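Local coordinates for beta 1-3 glucanase (PDB 5H4E), which probably hydrolyses the beta-1,3 linkages of glucan chains, as a glycoside hydrolase of family GH64, at residues P2-S6 against S85-I89; Y21-Y27 against Y101-L105; L148-T152 against N163-V167; V193-F197 against A330-A334. All blocks are in the same frame, centred on the assembly; numbering follows the deposited sequence.

Contact 1. Residues P2-S6 against S85-I89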
loop_
_atom_site.group_PDB
_atom_site.type_symbol
_atom_site.label_atom_id
_atom_site.label_comp_id
_atom_site.label_asym_id
_atom_site.label_seq_id
_atom_site.Cartn_x
_atom_site.Cartn_y
_atom_site.Cartn_z
ATOM N N PRO A 2 16.551 -14.969 13.196
ATOM C CA PRO A 2 16.591 -13.817 14.099
ATOM C C PRO A 2 16.229 -14.200 15.534
ATOM O O PRO A 2 15.636 -15.264 15.754
ATOM C CB PRO A 2 15.548 -12.856 13.497
ATOM C CG PRO A 2 14.790 -13.642 12.513
ATOM C CD PRO A 2 15.670 -14.742 12.042
ATOM N N PRO A 3 16.582 -13.342 16.501
ATOM C CA PRO A 3 16.242 -13.590 17.901
ATOM C C PRO A 3 14.735 -13.620 18.099
ATOM O O PRO A 3 14.026 -12.761 17.571
ATOM C CB PRO A 3 16.878 -12.405 18.632
ATOM C CG PRO A 3 17.013 -11.349 17.596
ATOM C CD PRO A 3 17.299 -12.068 16.326
ATOM N N LEU A 4 14.255 -14.601 18.853
ATOM C CA LEU A 4 12.827 -14.758 19.055
ATOM C C LEU A 4 12.457 -14.589 20.522
ATOM O O LEU A 4 13.266 -14.831 21.416
ATOM C CB LEU A 4 12.369 -16.118 18.549
ATOM C CG LEU A 4 12.854 -16.386 17.119
ATOM C CD1 LEU A 4 12.682 -17.837 16.747
ATOM C CD2 LEU A 4 12.123 -15.473 16.126
ATOM N N LYS A 5 11.228 -14.157 20.753
ATOM C CA LYS A 5 10.694 -14.061 22.102
ATOM C C LYS A 5 9.385 -14.799 22.117
ATOM O O LYS A 5 8.573 -14.613 21.225
ATOM C CB LYS A 5 10.490 -12.608 22.530
ATOM C CG LYS A 5 11.649 -12.040 23.298
ATOM C CD LYS A 5 11.581 -10.520 23.394
ATOM C CE LYS A 5 10.293 -10.055 24.033
ATOM N NZ LYS A 5 10.435 -8.642 24.500
ATOM N N SER A 6 9.180 -15.645 23.119
ATOM C CA SER A 6 7.911 -16.336 23.237
ATOM C C SER A 6 6.783 -15.306 23.292
ATOM O O SER A 6 6.827 -14.366 24.090
ATOM C CB SER A 6 7.892 -17.242 24.471
ATOM O OG SER A 6 6.775 -18.116 24.423
ATOM N N SER A 85 18.837 -4.261 15.008
ATOM C CA SER A 85 18.541 -4.505 13.597
ATOM C C SER A 85 17.199 -5.194 13.393
ATOM O O SER A 85 16.783 -5.452 12.263
ATOM C CB SER A 85 19.644 -5.354 12.965
ATOM O OG SER A 85 19.670 -6.653 13.557
ATOM N N TYR A 86 16.530 -5.497 14.495
ATOM C CA TYR A 86 15.282 -6.247 14.462
ATOM C C TYR A 86 14.265 -5.599 15.396
ATOM O O TYR A 86 14.630 -4.892 16.337
ATOM C CB TYR A 86 15.517 -7.703 14.869
ATOM C CG TYR A 86 16.185 -7.802 16.226
ATOM C CD1 TYR A 86 17.571 -7.780 16.338
ATOM C CD2 TYR A 86 15.430 -7.856 17.400
ATOM C CE1 TYR A 86 18.196 -7.834 17.587
ATOM C CE2 TYR A 86 16.047 -7.908 18.659
ATOM C CZ TYR A 86 17.428 -7.900 18.738
ATOM O OH TYR A 86 18.048 -7.958 19.965
ATOM N N ALA A 87 12.994 -5.868 15.132
ATOM C CA ALA A 87 11.897 -5.447 15.988
ATOM C C ALA A 87 11.100 -6.654 16.487
ATOM O O ALA A 87 10.982 -7.663 15.780
ATOM C CB ALA A 87 10.988 -4.494 15.235
ATOM N N TYR A 88 10.580 -6.563 17.705
ATOM C CA TYR A 88 9.571 -7.516 18.182
ATOM C C TYR A 88 8.201 -6.888 18.051
ATOM O O TYR A 88 8.039 -5.729 18.409
ATOM C CB TYR A 88 9.792 -7.901 19.647
ATOM C CG TYR A 88 11.123 -8.524 19.968
ATOM C CD1 TYR A 88 11.410 -9.828 19.575
ATOM C CD2 TYR A 88 12.080 -7.827 20.701
ATOM C CE1 TYR A 88 12.613 -10.418 19.888
ATOM C CE2 TYR A 88 13.296 -8.408 21.018
ATOM C CZ TYR A 88 13.550 -9.706 20.611
ATOM O OH TYR A 88 14.745 -10.302 20.905
ATOM N N ILE A 89 7.212 -7.623 17.541
ATOM C CA ILE A 89 5.831 -7.137 17.638
ATOM C C ILE A 89 4.949 -8.132 18.370
ATOM O O ILE A 89 5.139 -9.353 18.253
ATOM C CB ILE A 89 5.177 -6.830 16.244
ATOM C CG1 ILE A 89 5.237 -8.045 15.328
ATOM C CG2 ILE A 89 5.846 -5.641 15.578
ATOM C CD1 ILE A 89 4.235 -7.976 14.189
HETATM O O HOH W 1 15.173 -12.975 21.980
#

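Contact 2. Residues Y21-Y27 against Y101-L105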
loop_
_atom_site.group_PDB
_atom_site.type_symbol
_atom_site.label_atom_id
_atom_site.label_comp_id
_atom_site.label_asym_id
_atom_site.label_seq_id
_atom_site.Cartn_x
_atom_site.Cartn_y
_atom_site.Cartn_z
ATOM N N TYR A 21 24.476 2.075 1.894
ATOM C CA TYR A 21 24.227 2.493 3.277
ATOM C C TYR A 21 24.687 1.427 4.272
ATOM O O TYR A 21 24.545 0.225 4.012
ATOM C CB TYR A 21 22.736 2.793 3.509
ATOM C CG TYR A 21 22.152 3.864 2.613
ATOM C CD1 TYR A 21 22.291 5.220 2.923
ATOM C CD2 TYR A 21 21.455 3.523 1.457
ATOM C CE1 TYR A 21 21.755 6.199 2.104
ATOM C CE2 TYR A 21 20.922 4.491 0.633
ATOM C CZ TYR A 21 21.061 5.824 0.960
ATOM O OH TYR A 21 20.525 6.783 0.129
ATOM N N SER A 22 25.241 1.865 5.402
ATOM C CA SER A 22 25.604 0.959 6.495
ATOM C C SER A 22 24.401 0.806 7.418
ATOM O O SER A 22 23.442 1.557 7.297
ATOM C CB SER A 22 26.811 1.489 7.274
ATOM O OG SER A 22 26.493 2.718 7.897
ATOM N N ASN A 23 24.442 -0.149 8.341
ATOM C CA ASN A 23 23.347 -0.306 9.292
ATOM C C ASN A 23 23.195 0.912 10.206
ATOM O O ASN A 23 22.118 1.177 10.752
ATOM C CB ASN A 23 23.544 -1.572 10.125
ATOM C CG ASN A 23 23.235 -2.831 9.342
ATOM O OD1 ASN A 23 22.902 -2.766 8.164
ATOM N ND2 ASN A 23 23.349 -3.980 9.988
ATOM N N ASP A 24 24.281 1.659 10.362
ATOM C CA ASP A 24 24.255 2.918 11.093
ATOM C C ASP A 24 23.520 4.016 10.305
ATOM O O ASP A 24 23.266 5.097 10.831
ATOM C CB ASP A 24 25.686 3.364 11.410
ATOM C CG ASP A 24 25.748 4.338 12.560
ATOM O OD1 ASP A 24 25.233 4.012 13.657
ATOM O OD2 ASP A 24 26.307 5.436 12.365
ATOM N N GLN A 25 23.175 3.727 9.051
ATOM C CA GLN A 25 22.492 4.696 8.194
ATOM C C GLN A 25 21.073 4.250 7.819
ATOM O O GLN A 25 20.426 4.847 6.953
ATOM C CB GLN A 25 23.312 4.937 6.931
ATOM C CG GLN A 25 24.686 5.521 7.230
ATOM C CD GLN A 25 25.596 5.555 6.025
ATOM O OE1 GLN A 25 25.552 4.667 5.173
ATOM N NE2 GLN A 25 26.441 6.585 5.951
ATOM N N ILE A 26 20.606 3.195 8.472
ATOM C CA ILE A 26 19.260 2.684 8.238
ATOM C C ILE A 26 18.439 2.865 9.507
ATOM O O ILE A 26 18.877 2.476 10.584
ATOM C CB ILE A 26 19.298 1.207 7.824
ATOM C CG1 ILE A 26 20.070 1.053 6.510
ATOM C CG2 ILE A 26 17.876 0.644 7.682
ATOM C CD1 ILE A 26 20.312 -0.407 6.116
ATOM N N TYR A 27 17.260 3.464 9.381
ATOM C CA TYR A 27 16.419 3.744 10.539
ATOM C C TYR A 27 15.071 3.055 10.433
ATOM O O TYR A 27 14.444 3.114 9.388
ATOM C CB TYR A 27 16.189 5.241 10.682
ATOM C CG TYR A 27 17.451 6.051 10.854
ATOM C CD1 TYR A 27 17.792 6.572 12.102
ATOM C CD2 TYR A 27 18.296 6.315 9.776
ATOM C CE1 TYR A 27 18.941 7.323 12.278
ATOM C CE2 TYR A 27 19.464 7.076 9.947
ATOM C CZ TYR A 27 19.769 7.576 11.204
ATOM O OH TYR A 27 20.906 8.333 11.409
ATOM N N TYR A 101 16.579 5.566 4.818
ATOM C CA TYR A 101 18.017 5.555 4.608
ATOM C C TYR A 101 18.584 6.949 4.895
ATOM O O TYR A 101 17.953 7.957 4.550
ATOM C CB TYR A 101 18.333 5.153 3.164
ATOM C CG TYR A 101 18.039 3.720 2.756
ATOM C CD1 TYR A 101 17.865 2.704 3.699
ATOM C CD2 TYR A 101 17.988 3.377 1.406
ATOM C CE1 TYR A 101 17.626 1.392 3.293
ATOM C CE2 TYR A 101 17.751 2.088 0.996
ATOM C CZ TYR A 101 17.578 1.098 1.932
ATOM O OH TYR A 101 17.344 -0.185 1.478
ATOM N N GLY A 102 19.763 7.018 5.511
ATOM C CA GLY A 102 20.458 8.289 5.673
ATOM C C GLY A 102 20.027 9.107 6.876
ATOM O O GLY A 102 20.860 9.643 7.608
ATOM N N LYS A 103 18.720 9.222 7.073
ATOM C CA LYS A 103 18.179 9.925 8.227
ATOM C C LYS A 103 16.801 9.370 8.534
ATOM O O LYS A 103 16.173 8.751 7.669
ATOM C CB LYS A 103 18.111 11.439 7.978
ATOM C CG LYS A 103 17.400 11.813 6.698
ATOM C CD LYS A 103 16.729 13.183 6.805
ATOM C CE LYS A 103 17.714 14.326 6.812
ATOM N NZ LYS A 103 17.029 15.653 6.978
ATOM N N PRO A 104 16.328 9.555 9.772
ATOM C CA PRO A 104 14.982 9.085 10.085
ATOM C C PRO A 104 13.930 9.987 9.459
ATOM O O PRO A 104 14.223 11.115 9.064
ATOM C CB PRO A 104 14.933 9.163 11.615
ATOM C CG PRO A 104 15.878 10.266 11.936
ATOM C CD PRO A 104 17.002 10.110 10.961
ATOM N N LEU A 105 12.705 9.492 9.388
ATOM C CA LEU A 105 11.593 10.290 8.893
ATOM C C LEU A 105 11.153 11.272 9.966
ATOM O O LEU A 105 11.418 11.067 11.158
ATOM C CB LEU A 105 10.432 9.387 8.474
ATOM C CG LEU A 105 10.770 8.435 7.323
ATOM C CD1 LEU A 105 9.577 7.583 6.960
ATOM C CD2 LEU A 105 11.200 9.278 6.136
#

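Contact 3. Residues L148-T152 against N163-V167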
loop_
_atom_site.group_PDB
_atom_site.type_symbol
_atom_site.label_atom_id
_atom_site.label_comp_id
_atom_site.label_asym_id
_atom_site.label_seq_id
_atom_site.Cartn_x
_atom_site.Cartn_y
_atom_site.Cartn_z
ATOM N N LEU A 148 -1.184 -13.441 10.862
ATOM C CA LEU A 148 -0.422 -12.242 10.532
ATOM C C LEU A 148 -0.451 -12.005 9.027
ATOM O O LEU A 148 -0.298 -12.943 8.250
ATOM C CB LEU A 148 1.017 -12.377 11.033
ATOM C CG LEU A 148 2.018 -11.230 10.867
ATOM C CD1 LEU A 148 3.061 -11.358 11.963
ATOM C CD2 LEU A 148 2.679 -11.294 9.514
ATOM N N TRP A 149 -0.649 -10.747 8.633
ATOM C CA TRP A 149 -0.536 -10.319 7.239
ATOM C C TRP A 149 0.591 -9.316 7.181
ATOM O O TRP A 149 0.659 -8.445 8.030
ATOM C CB TRP A 149 -1.816 -9.644 6.731
ATOM C CG TRP A 149 -2.979 -10.544 6.480
ATOM C CD1 TRP A 149 -3.481 -10.925 5.258
ATOM C CD2 TRP A 149 -3.811 -11.163 7.465
ATOM N NE1 TRP A 149 -4.566 -11.747 5.431
ATOM C CE2 TRP A 149 -4.789 -11.914 6.774
ATOM C CE3 TRP A 149 -3.821 -11.165 8.864
ATOM C CZ2 TRP A 149 -5.770 -12.653 7.436
ATOM C CZ3 TRP A 149 -4.796 -11.910 9.522
ATOM C CH2 TRP A 149 -5.758 -12.639 8.804
ATOM N N ILE A 150 1.474 -9.425 6.200
ATOM C CA ILE A 150 2.519 -8.425 6.067
ATOM C C ILE A 150 2.796 -8.238 4.582
ATOM O O ILE A 150 2.698 -9.194 3.806
ATOM C CB ILE A 150 3.796 -8.824 6.864
ATOM C CG1 ILE A 150 4.879 -7.752 6.729
ATOM C CG2 ILE A 150 4.314 -10.215 6.437
ATOM C CD1 ILE A 150 5.991 -7.879 7.756
ATOM N N ASN A 151 3.062 -7.002 4.158
ATOM C CA ASN A 151 3.298 -6.767 2.732
ATOM C C ASN A 151 4.169 -5.545 2.455
ATOM O O ASN A 151 4.168 -4.578 3.230
ATOM C CB ASN A 151 1.960 -6.616 1.969
ATOM C CG ASN A 151 1.104 -5.469 2.498
ATOM O OD1 ASN A 151 0.339 -5.644 3.442
ATOM N ND2 ASN A 151 1.232 -4.287 1.887
ATOM N N THR A 152 4.922 -5.618 1.359
ATOM C CA THR A 152 5.477 -4.421 0.732
ATOM C C THR A 152 4.345 -3.694 0.022
ATOM O O THR A 152 3.291 -4.285 -0.253
ATOM C CB THR A 152 6.566 -4.746 -0.296
ATOM O OG1 THR A 152 5.988 -5.428 -1.422
ATOM C CG2 THR A 152 7.663 -5.606 0.307
ATOM N N ASN A 163 11.861 -6.413 -0.234
ATOM C CA ASN A 163 11.036 -7.605 -0.294
ATOM C C ASN A 163 10.996 -8.172 1.099
ATOM O O ASN A 163 11.836 -7.820 1.941
ATOM C CB ASN A 163 11.585 -8.622 -1.324
ATOM C CG ASN A 163 12.971 -9.164 -0.969
ATOM O OD1 ASN A 163 13.120 -10.043 -0.115
ATOM N ND2 ASN A 163 13.985 -8.667 -1.658
ATOM N N ILE A 164 10.016 -9.027 1.364
ATOM C CA ILE A 164 9.840 -9.553 2.697
ATOM C C ILE A 164 9.746 -11.067 2.615
ATOM O O ILE A 164 9.065 -11.609 1.740
ATOM C CB ILE A 164 8.569 -8.956 3.373
ATOM C CG1 ILE A 164 8.677 -7.422 3.439
ATOM C CG2 ILE A 164 8.318 -9.594 4.765
ATOM C CD1 ILE A 164 7.380 -6.732 3.848
ATOM N N GLN A 165 10.452 -11.736 3.516
ATOM C CA GLN A 165 10.302 -13.179 3.691
ATOM C C GLN A 165 9.539 -13.462 4.971
ATOM O O GLN A 165 10.000 -13.107 6.048
ATOM C CB GLN A 165 11.664 -13.871 3.739
ATOM C CG GLN A 165 11.574 -15.373 4.083
ATOM C CD GLN A 165 12.943 -15.994 4.339
ATOM O OE1 GLN A 165 13.935 -15.282 4.504
ATOM N NE2 GLN A 165 13.003 -17.325 4.356
ATOM N N LEU A 166 8.383 -14.108 4.865
ATOM C CA LEU A 166 7.617 -14.450 6.052
ATOM C C LEU A 166 7.757 -15.937 6.318
ATOM O O LEU A 166 7.552 -16.765 5.415
ATOM C CB LEU A 166 6.129 -14.078 5.898
ATOM C CG LEU A 166 5.231 -14.539 7.058
ATOM C CD1 LEU A 166 5.661 -13.887 8.383
ATOM C CD2 LEU A 166 3.745 -14.268 6.780
ATOM N N VAL A 167 8.105 -16.264 7.558
ATOM C CA VAL A 167 8.352 -17.643 7.949
ATOM C C VAL A 167 7.404 -18.032 9.074
ATOM O O VAL A 167 7.385 -17.393 10.137
ATOM C CB VAL A 167 9.819 -17.849 8.415
ATOM C CG1 VAL A 167 10.042 -19.301 8.876
ATOM C CG2 VAL A 167 10.793 -17.459 7.301
#

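Contact 4. Residues V193-F197 against A330-A334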
loop_
_atom_site.group_PDB
_atom_site.type_symbol
_atom_site.label_atom_id
_atom_site.label_comp_id
_atom_site.label_asym_id
_atom_site.label_seq_id
_atom_site.Cartn_x
_atom_site.Cartn_y
_atom_site.Cartn_z
ATOM N N VAL A 193 6.868 2.169 -19.770
ATOM C CA VAL A 193 5.486 2.608 -19.659
ATOM C C VAL A 193 5.080 3.545 -20.787
ATOM O O VAL A 193 5.933 4.208 -21.390
ATOM C CB VAL A 193 5.217 3.307 -18.297
ATOM C CG1 VAL A 193 5.433 2.326 -17.149
ATOM C CG2 VAL A 193 6.081 4.544 -18.139
ATOM N N PRO A 194 3.772 3.585 -21.086
ATOM C CA PRO A 194 3.224 4.545 -22.044
ATOM C C PRO A 194 3.520 5.980 -21.630
ATOM O O PRO A 194 3.826 6.243 -20.462
ATOM C CB PRO A 194 1.718 4.258 -22.007
ATOM C CG PRO A 194 1.614 2.839 -21.566
ATOM C CD PRO A 194 2.737 2.652 -20.593
ATOM N N ALA A 195 3.440 6.895 -22.589
ATOM C CA ALA A 195 3.825 8.285 -22.364
ATOM C C ALA A 195 3.195 8.909 -21.124
ATOM O O ALA A 195 3.867 9.625 -20.397
ATOM C CB ALA A 195 3.484 9.126 -23.593
ATOM N N GLU A 196 1.910 8.650 -20.884
ATOM C CA GLU A 196 1.216 9.262 -19.746
ATOM C C GLU A 196 1.854 8.924 -18.397
ATOM O O GLU A 196 1.707 9.669 -17.425
ATOM C CB GLU A 196 -0.259 8.837 -19.719
ATOM C CG GLU A 196 -1.062 9.295 -20.919
ATOM C CD GLU A 196 -1.117 8.255 -22.031
ATOM O OE1 GLU A 196 -0.280 7.331 -22.051
ATOM O OE2 GLU A 196 -2.017 8.361 -22.891
ATOM N N PHE A 197 2.560 7.798 -18.331
ATOM C CA PHE A 197 3.096 7.324 -17.056
ATOM C C PHE A 197 4.561 7.643 -16.830
ATOM O O PHE A 197 5.069 7.430 -15.732
ATOM C CB PHE A 197 2.897 5.812 -16.942
ATOM C CG PHE A 197 1.468 5.421 -16.778
ATOM C CD1 PHE A 197 0.920 5.280 -15.514
ATOM C CD2 PHE A 197 0.664 5.223 -17.889
ATOM C CE1 PHE A 197 -0.405 4.938 -15.350
ATOM C CE2 PHE A 197 -0.669 4.885 -17.739
ATOM C CZ PHE A 197 -1.203 4.738 -16.460
ATOM N N ALA A 330 -5.011 1.582 -18.717
ATOM C CA ALA A 330 -4.825 0.611 -17.650
ATOM C C ALA A 330 -3.806 1.179 -16.682
ATOM O O ALA A 330 -3.148 2.174 -16.991
ATOM C CB ALA A 330 -4.360 -0.726 -18.211
ATOM N N ASN A 331 -3.660 0.555 -15.523
ATOM C CA ASN A 331 -2.687 1.061 -14.551
ATOM C C ASN A 331 -1.294 0.518 -14.878
ATOM O O ASN A 331 -0.836 -0.453 -14.283
ATOM C CB ASN A 331 -3.106 0.703 -13.128
ATOM C CG ASN A 331 -2.379 1.522 -12.091
ATOM O OD1 ASN A 331 -1.209 1.828 -12.264
ATOM N ND2 ASN A 331 -3.074 1.892 -11.009
ATOM N N TYR A 332 -0.629 1.147 -15.839
ATOM C CA TYR A 332 0.677 0.656 -16.293
ATOM C C TYR A 332 1.776 0.819 -15.245
ATOM O O TYR A 332 2.771 0.095 -15.256
ATOM C CB TYR A 332 1.058 1.354 -17.603
ATOM C CG TYR A 332 0.218 0.829 -18.748
ATOM C CD1 TYR A 332 0.469 -0.435 -19.284
ATOM C CD2 TYR A 332 -0.855 1.555 -19.248
ATOM C CE1 TYR A 332 -0.295 -0.944 -20.321
ATOM C CE2 TYR A 332 -1.631 1.056 -20.310
ATOM C CZ TYR A 332 -1.343 -0.200 -20.828
ATOM O OH TYR A 332 -2.082 -0.728 -21.870
ATOM N N PHE A 333 1.584 1.757 -14.334
ATOM C CA PHE A 333 2.423 1.823 -13.132
ATOM C C PHE A 333 2.337 0.481 -12.363
ATOM O O PHE A 333 3.356 -0.168 -12.106
ATOM C CB PHE A 333 1.995 3.016 -12.265
ATOM C CG PHE A 333 2.657 3.084 -10.901
ATOM C CD1 PHE A 333 2.075 2.464 -9.799
ATOM C CD2 PHE A 333 3.844 3.790 -10.721
ATOM C CE1 PHE A 333 2.672 2.523 -8.537
ATOM C CE2 PHE A 333 4.452 3.864 -9.456
ATOM C CZ PHE A 333 3.863 3.229 -8.364
ATOM N N ALA A 334 1.123 0.053 -12.033
ATOM C CA ALA A 334 0.933 -1.189 -11.283
ATOM C C ALA A 334 1.528 -2.375 -12.033
ATOM O O ALA A 334 2.228 -3.206 -11.453
ATOM C CB ALA A 334 -0.549 -1.433 -11.012
#

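Contact 1. Residues P2-S6 against S85-I89
The ammonium nitrogen NZ of Lys-5 is held by several groups at once. It lies 4.6 Å from the centroid of the Tyr-88 ring, in an off-centre cation-pi contact. It also makes a hydrogen bond to Asn-46 O and a second cation-pi contact with Phe-8. The chain of Lys-5 runs over one face of Tyr-88, and the two side chains cross at about a right angle. Its CD sits over the ring centre, 3.5 Å from CZ of Tyr-88. A bend at chi3 (57°) turns the chain beyond CD and keeps NZ above the same ring. The other face of Tyr-88 is taken by Tyr-86, whose CD2 lies toward the rim. Tyr-88 is therefore sandwiched between a lysine and a tyrosine.

The hydroxyl of Tyr-88 is tied to the first segment through water. One water molecule donates to Leu-4 O at 2.7 Å and lies 2.9 Å from Tyr-88 OH.

Pro-3 supplies the second apolar contact. Its CG sits over the centre of the Tyr-86 ring, 3.5 Å from the centroid, in a CH-pi contact. Its CB touches Tyr-88 OH at 3.8 Å. Pro-3 O lies near Tyr-88 CE1 and is hydrogen-bonded to Thr-10 OG1.

Residues 86-89 form part of an edge strand, paired with strand 9-16. Tyr-86 and Tyr-88 project from one face of it, whereas Ala-87 and Ile-89 pack on strand 26-33. The arrangement is that of an extended N-terminal segment laid over the outer face of the five-stranded mixed sheet, beside strands 9-16 and 366-374.

Contact 2. Residues Y21-Y27 against Y101-L105
Gln-25 and Gly-102 supply the polar link. Gly-102 N donates to Gln-25 O at 2.7 Å, with a fairly straight N-H...O angle of 158° and the donor in the carbonyl plane. The same oxygen receives a CA-H...O contact from Tyr-101, so two neighbouring residues converge on it. Gly-102 has a positive phi, a backbone shape that favours glycine. Within 21-27, the backbone bond from Gln-25 N to Ser-22 O closes the short 3-10 turn, and Gln-25 OE1 accepts from Ser-22 N across it at 2.8 Å.

Aromatic contacts follow. Tyr-101 lays its CB over the centre of the Tyr-21 ring, 3.6 Å from the centroid. The two rings meet obliquely, with planes at 34°. Packing here is tight: Tyr-21 CE2 and Tyr-101 CD2 are 3.2 Å apart. Tyr-101 OH reaches on to Gly-374 O, and its ring also stacks with Tyr-160. Trp-375 meets the Tyr-21 ring edge-to-face.

Tyr-27 makes a separate CH-pi contact. Pro-104 CD sits over its ring centre, 3.6 Å from CE1 of Tyr-27. The backbone of Lys-103 runs across the same ring, with its CA 3.6 Å from CE2 of Tyr-27.

Ile-26 adds apolar packing against the Tyr-101 ring. Tyr-101 CG lies beside the backbone N, anti to the carbonyl carbon (chi1 -69°), which sets the ring alongside Ile-26. Ile-26 CG1 is 3.9 Å from Tyr-101 CD1. The two residues form a non-hydrogen-bonded antiparallel pair. The whole is the end of an antiparallel strand pair, where a 3-10 turn leads into 26-33 and a loop leaves 95-101.

Contact 3. Residues L148-T152 against N163-V167
Ile-150 stands opposite Ile-164 and Leu-166, and its two branches divide the work. The longer branch points to Ile-164: CG1 lies 3.9 Å from Ile-164 CD1. CG1 is anti to the backbone N (chi1 -179°), which places CG2 between N and the carbonyl carbon. From there CG2 touches Leu-166 CD2 at 4.1 Å.

Ile-164 is turned differently. Its CG1 is anti to the carbonyl carbon (chi1 -59°), and the extended chain carries CD1 toward the end of the facing strand. There CD1 meets Thr-152 CG2 at 3.7 Å and lies equally close to Asn-151 C. Thr-152 and Ile-164 slide past each other in opposite directions, methyl against methyl.

Leu-148 and Leu-166 both hold CG anti to the backbone N. Their chains cross obliquely, with Leu-148 CD2 4.1 Å from Leu-166 CD1. Asn-151 turns away; its ND2 donates to Thr-152 O and to Glu-140 OE1.

The strand axes run nearly antiparallel, at 160°, and are 8.0 Å apart. That is too far for backbone pairing, and contact is through aliphatic side chains. Leu-361 and Ala-369 continue the apolar layer. Such interlocked side chains are characteristic of two beta-sheets packed face to face, here those holding 147-151 and 162-168, consistent with the barrel domain of GH64 relatives.

Contact 4. Residues V193-F197 against A330-A334
Tyr-332 packs on Pro-194 and Phe-197 where two helices begin. Asn-331 is the N-cap of helix 332-339, and Pro-194 precedes the short, weakly bonded helix near 195-198. The contact thus joins two helix starts.

The tyrosine side chain can be followed outward. CB is wedged between both partners: it lies 3.7 Å from Pro-194 CD and also sits over one face of the Phe-197 ring, toward the rim. CG is anti to the carbonyl carbon (chi1 -73°), which turns the ring against the proline. Tyr-332 CG itself is 3.6 Å from Pro-194 CD. CD1 touches the same proline more loosely. Tyr-332 CD2 has Pro-194 CG over the ring face and, at the ring edge, Phe-197 CE2 at 3.7 Å. Tyr-332 CE2 still meets Pro-194 CG, at 3.9 Å. Contacts across the two segments end at CE2; Tyr-225 also touches this side chain. The ring edge of Tyr-332 faces Phe-197 in an offset edge-to-face pair, with planes at 75°.

Phe-197 is buried and has further aromatic neighbours in Phe-216 and Tyr-225. Its CD1 reaches Phe-333 CB at 4.1 Å.

The cap is made by Asn-331 OD1, which accepts from Ala-334 N at 2.9 Å, with the donor above the carbonyl plane. Asn-331 ND2 bonds Asn-308 OD1. At the far end of the phenylalanine, Phe-197 CZ comes 3.3 Å from Ala-330 O.

How the contacts relate
Contacts 1, 2 and 3 belong to the beta-rich part of the chain; contact 4 lies in the part that carries most of the helices. Contacts 1 and 3 touch directly: Ile-89 CD1 meets Leu-148 CD1 at 4.2 Å, so the edge strand under the N-terminal segment also reaches the apolar layer between the two sheets. Their centres are 15 Å apart. Contacts 2 and 3 share the larger antiparallel sheet, with nearest atoms about 8 Å apart. Contact 4 is remote, its centre about 39 Å from that of contact 1. No catalytic or ligand site is assigned to these contacts. As in GH64 relatives, a barrel domain and an alpha/beta domain probably flank a wide glucan-binding groove.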